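Local coordinates for protein acyl-CoA thioesterase II (Mycobacterium avium subsp. paratuberculosis, PDB 4R9Z) that probably hydrolyses fatty acyl-CoA thioesters to free fatty acid and coenzyme A, as a double hot-dog member of the C/M/P thioester hydrolase family, at residues A196-S199 and A200-T204. Residues are numbered along the deposited sequence; the frame is centred on the assembly and turned at random.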
ATOM      1  N   ALA B 196       5.332   3.747  12.309  1.00 36.94           N
ATOM      2  CA  ALA B 196       4.044   3.616  11.639  1.00 36.27           C
ATOM      3  C   ALA B 196       2.977   4.471  12.314  1.00 35.84           C
ATOM      4  O   ALA B 196       2.199   5.143  11.639  1.00 38.13           O
ATOM      5  CB  ALA B 196       3.611   2.158  11.604  1.00 37.76           C
ATOM      6  N   TYR B 197       2.949   4.434  13.644  1.00 41.65           N
ATOM      7  CA  TYR B 197       2.021   5.230  14.453  1.00 35.82           C
ATOM      8  C   TYR B 197       2.057   6.706  14.051  1.00 37.24           C
ATOM      9  O   TYR B 197       1.029   7.301  13.736  1.00 37.73           O
ATOM     10  CB  TYR B 197       2.366   5.074  15.940  1.00 27.91           C
ATOM     11  CG  TYR B 197       1.284   5.457  16.933  1.00 34.79           C
ATOM     12  CD1 TYR B 197       0.456   6.553  16.720  1.00 34.75           C
ATOM     13  CD2 TYR B 197       1.105   4.721  18.100  1.00 36.94           C
ATOM     14  CE1 TYR B 197      -0.523   6.900  17.633  1.00 36.75           C
ATOM     15  CE2 TYR B 197       0.128   5.061  19.022  1.00 33.44           C
ATOM     16  CZ  TYR B 197      -0.681   6.153  18.783  1.00 40.19           C
ATOM     17  OH  TYR B 197      -1.655   6.493  19.695  1.00 42.89           O
ATOM     18  N   MET B 198       3.250   7.290  14.083  1.00 42.03           N
ATOM     19  CA  MET B 198       3.427   8.709  13.804  1.00 43.84           C
ATOM     20  C   MET B 198       3.269   9.017  12.310  1.00 41.22           C
ATOM     21  O   MET B 198       2.735  10.064  11.944  1.00 43.57           O
ATOM     22  CB  MET B 198       4.793   9.176  14.325  1.00 42.60           C
ATOM     23  CG  MET B 198       5.794   9.611  13.268  1.00 48.58           C
ATOM     24  SD  MET B 198       5.573  11.324  12.765  1.00 54.95           S
ATOM     25  CE  MET B 198       5.089  12.046  14.326  1.00 50.39           C
ATOM     26  N   SER B 199       3.714   8.098  11.457  1.00 33.68           N
ATOM     27  CA  SER B 199       3.616   8.267  10.008  1.00 35.81           C
ATOM     28  C   SER B 199       2.174   8.445   9.552  1.00 36.65           C
ATOM     29  O   SER B 199       1.911   9.081   8.533  1.00 45.50           O
ATOM     30  CB  SER B 199       4.233   7.070   9.285  1.00 37.38           C
ATOM     31  OG  SER B 199       3.400   5.929   9.407  1.00 33.06           O
ATOM     32  N   ALA B 200       1.249   7.856  10.294  1.00 28.94           N
ATOM     33  CA  ALA B 200      -0.161   7.930   9.955  1.00 32.03           C
ATOM     34  C   ALA B 200      -0.838   9.206  10.456  1.00 40.07           C
ATOM     35  O   ALA B 200      -1.551   9.867   9.701  1.00 48.43           O
ATOM     36  CB  ALA B 200      -0.889   6.702  10.491  1.00 26.94           C
ATOM     37  N   VAL B 201      -0.629   9.539  11.727  1.00 37.85           N
ATOM     38  CA  VAL B 201      -1.366  10.636  12.360  1.00 34.28           C
ATOM     39  C   VAL B 201      -0.967  12.036  11.885  1.00 34.82           C
ATOM     40  O   VAL B 201      -1.737  12.981  12.037  1.00 39.23           O
ATOM     41  CB  VAL B 201      -1.215  10.603  13.900  1.00 33.83           C
ATOM     42  CG1 VAL B 201      -1.757   9.301  14.460  1.00 34.02           C
ATOM     43  CG2 VAL B 201       0.240  10.795  14.301  1.00 44.50           C
ATOM     44  N   THR B 202       0.219  12.171  11.300  1.00 30.11           N
ATOM     45  CA  THR B 202       0.694  13.480  10.853  1.00 37.84           C
ATOM     46  C   THR B 202       0.404  13.737   9.383  1.00 40.93           C
ATOM     47  O   THR B 202       0.732  14.794   8.850  1.00 38.87           O
ATOM     48  CB  THR B 202       2.198  13.643  11.080  1.00 38.99           C
ATOM     49  OG1 THR B 202       2.908  12.606  10.393  1.00 37.28           O
ATOM     50  CG2 THR B 202       2.507  13.594  12.556  1.00 42.56           C
ATOM     51  N   LEU B 203      -0.179  12.767   8.722  1.00 43.33           N
ATOM     52  CA  LEU B 203      -0.291  12.793   7.292  1.00 38.48           C
ATOM     53  C   LEU B 203      -1.572  13.365   6.746  1.00 35.54           C
ATOM     54  O   LEU B 203      -1.744  13.441   5.576  1.00 38.16           O
ATOM     55  CB  LEU B 203      -0.040  11.420   6.730  1.00 32.30           C
ATOM     56  CG  LEU B 203       0.756  11.423   5.466  1.00 30.22           C
ATOM     57  CD1 LEU B 203       1.984  12.239   5.659  1.00 29.31           C
ATOM     58  CD2 LEU B 203       1.123  10.029   5.050  1.00 37.39           C
ATOM     59  N   THR B 204      -2.475  13.721   7.610  1.00 41.95           N
ATOM     60  CA  THR B 204      -3.610  14.476   7.207  1.00 40.76           C
ATOM     61  C   THR B 204      -3.336  15.863   6.701  1.00 49.12           C
ATOM     62  O   THR B 204      -3.996  16.304   5.806  1.00 52.15           O
ATOM     63  CB  THR B 204      -4.560  14.630   8.353  1.00 45.18           C
ATOM     64  OG1 THR B 204      -3.805  14.831   9.550  1.00 56.68           O
ATOM     65  CG2 THR B 204      -5.351  13.408   8.461  1.00 56.60           C
TER
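Met198 and Thr202 meet at the C-terminal end of helix 188-201 in this double hot-dog thioesterase, and illustrate how the last carbonyls of a buried helix are satisfied as the regular bonding pattern runs out. The carbonyl O of Met198 accepts a hydrogen bond from OG1 of Thr202 at 3.0 Å, with the donor tilted 26° from the carbonyl plane, and also takes a weak bond from the backbone N of the same threonine. With OG1 placed between the backbone N and the carbonyl carbon (chi1 58°), the threonine turns its hydroxyl back onto the helix, while its methyl CG2 lies 3.5 Å from CE of Met198, whose chain bends at chi2 and chi3 to cross it.

Two residues earlier, the O of Ala196 is shared by two donors arriving from the same face of its plane: N of Ala200 at 3.2 Å and OG of Ser199 at 2.7 Å. The second of these reaches it from well off the carbonyl direction, at a C=O...donor angle of 110°. The serine hydroxyl is gripped again by NE2 of His222 on strand 218-226, which links the helix to that strand. The O of Tyr197 receives weak bonds from N of Ala200 and N of Val201.

For the next two carbonyls in the last turn, side chains of the strands contribute. The O of Ser199 bonds to the hydroxyl of Tyr238, and the O of Ala200 binds the side-chain amides of Gln219 and Gln269 besides a weak bond from N of Leu203. The phenol of Tyr197 bonds to ND1 of His41, and CG1 of Val201 approaches the rim of its ring almost in plane, 4.2 Å from CE1 of Tyr197.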